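Long-range contact in fatty-acid-binding protein 1 (Arabidopsis thaliana, PDB 4DOO), which binds fatty acids, preferring saturated ones, within a chalcone-isomerase fold, and may take part in alpha-linolenic acid metabolism in the chloroplast: residues I89-V94 / S144-T149. Sequence-based numbering, arbitrary orientation.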
# COMPACT_ATOMS: atom_id res chain seq x y z
N ILE A 89 1.45 4.52 0.50
CA ILE A 89 0.42 3.79 1.21
C ILE A 89 0.40 4.47 2.57
O ILE A 89 1.36 4.36 3.33
CB ILE A 89 0.77 2.30 1.43
CG1 ILE A 89 0.95 1.59 0.08
CG2 ILE A 89 -0.33 1.62 2.24
CD1 ILE A 89 -0.28 1.62 -0.80
N ARG A 90 -0.67 5.20 2.87
CA ARG A 90 -0.77 5.87 4.16
C ARG A 90 -1.66 5.06 5.09
O ARG A 90 -2.81 4.78 4.76
CB ARG A 90 -1.33 7.28 4.01
CG ARG A 90 -1.72 7.92 5.34
CD ARG A 90 -1.97 9.41 5.17
NE ARG A 90 -0.75 10.11 4.77
CZ ARG A 90 -0.66 11.42 4.60
NH1 ARG A 90 -1.72 12.19 4.80
NH2 ARG A 90 0.50 11.96 4.23
N LEU A 91 -1.10 4.67 6.24
CA LEU A 91 -1.84 3.89 7.22
C LEU A 91 -2.18 4.78 8.40
O LEU A 91 -1.36 5.59 8.82
CB LEU A 91 -1.01 2.72 7.75
CG LEU A 91 -0.47 1.63 6.83
CD1 LEU A 91 0.68 2.18 6.01
CD2 LEU A 91 0.01 0.46 7.67
N GLN A 92 -3.40 4.64 8.93
CA GLN A 92 -3.83 5.39 10.10
C GLN A 92 -4.40 4.35 11.06
O GLN A 92 -5.42 3.71 10.77
CB GLN A 92 -4.89 6.43 9.73
CG GLN A 92 -4.34 7.59 8.92
CD GLN A 92 -5.36 8.68 8.71
OE1 GLN A 92 -5.81 9.32 9.66
NE2 GLN A 92 -5.75 8.90 7.46
N ILE A 93 -3.73 4.17 12.19
CA ILE A 93 -4.12 3.18 13.19
C ILE A 93 -5.50 3.41 13.79
O ILE A 93 -5.77 4.48 14.33
CB ILE A 93 -3.07 3.09 14.33
CG1 ILE A 93 -1.68 2.85 13.74
CG2 ILE A 93 -3.43 1.97 15.30
CD1 ILE A 93 -1.57 1.61 12.87
N VAL A 94 -6.35 2.40 13.69
CA VAL A 94 -7.71 2.45 14.22
C VAL A 94 -7.84 1.78 15.59
O VAL A 94 -8.36 2.38 16.54
CB VAL A 94 -8.70 1.78 13.23
CG1 VAL A 94 -10.09 1.71 13.84
CG2 VAL A 94 -8.74 2.57 11.93
N SER A 144 -2.16 6.98 14.97
CA SER A 144 -0.77 7.09 14.50
C SER A 144 -0.84 6.98 12.98
O SER A 144 -1.67 6.24 12.46
CB SER A 144 0.10 5.96 15.05
OG SER A 144 0.17 5.98 16.47
N THR A 145 0.03 7.70 12.28
CA THR A 145 0.05 7.66 10.82
C THR A 145 1.40 7.15 10.33
O THR A 145 2.45 7.65 10.74
CB THR A 145 -0.19 9.05 10.20
OG1 THR A 145 -1.51 9.51 10.54
CG2 THR A 145 -0.06 8.99 8.69
N ILE A 146 1.38 6.15 9.45
CA ILE A 146 2.60 5.60 8.88
C ILE A 146 2.50 5.72 7.38
O ILE A 146 1.49 5.35 6.78
CB ILE A 146 2.78 4.10 9.23
CG1 ILE A 146 2.85 3.91 10.75
CG2 ILE A 146 4.05 3.57 8.57
CD1 ILE A 146 1.50 4.00 11.44
N ASP A 147 3.56 6.24 6.76
CA ASP A 147 3.59 6.39 5.31
C ASP A 147 4.64 5.48 4.68
O ASP A 147 5.83 5.63 4.94
CB ASP A 147 3.89 7.84 4.94
CG ASP A 147 2.65 8.70 4.88
OD1 ASP A 147 1.55 8.18 5.16
OD2 ASP A 147 2.78 9.90 4.54
N LEU A 148 4.17 4.54 3.87
CA LEU A 148 5.07 3.62 3.17
C LEU A 148 5.13 4.16 1.75
O LEU A 148 4.11 4.27 1.07
CB LEU A 148 4.50 2.20 3.14
CG LEU A 148 4.05 1.56 4.46
CD1 LEU A 148 3.40 0.21 4.16
CD2 LEU A 148 5.23 1.39 5.39
N THR A 149 6.32 4.51 1.28
CA THR A 149 6.41 5.04 -0.07
C THR A 149 7.37 4.29 -0.98
O THR A 149 8.43 3.81 -0.55
CB THR A 149 6.81 6.53 -0.07
OG1 THR A 149 8.13 6.68 0.48
CG2 THR A 149 5.83 7.34 0.76
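Arg90 and Asp147 face each other as a non-hydrogen-bonded pair between antiparallel strands, and their side chains run alongside one another from the same face of the sheet. Along the arginine, CB already lies 3.2 Å from Asp147 OD1. CG, anti to the backbone N (chi1 168°), lies 3.3 Å from Asp147 OD1 and also meets the Thr145 CG2 methyl, which CD reaches as well. A bend at chi3 then turns the guanidinium side-on to the carboxylate: NE donates to Asp147 OD1 at 3.0 Å and NH2 to Asp147 OD2 at 3.1 Å. Both oxygens use their syn lone pairs and the two planes are only 11° apart, so the paired bonds fix the rotation of both groups. An alanine in place of the arginine would probably leave the Asp147 carboxylate without its charge partner and free to turn. Five backbone hydrogen bonds join the two segments beneath, among them a nearly straight one from Leu91 N to Ile146 O (2.7 Å, 179° at the hydrogen). On the reverse face Leu91 CD1 packs 3.8 Å from Leu148 CG, and Leu148 borders the bound lauric acid. The two strands are adjacent interior members of the antiparallel sheet of the chalcone-isomerase fold, with 39-50 beyond 89-93 and 155-160 beyond 145-149; Phe14, Pro15 and Ile18 of strand 13-18 touch Arg90, and helix 171-182 covers the leucine face through Ile177 and Tyr181.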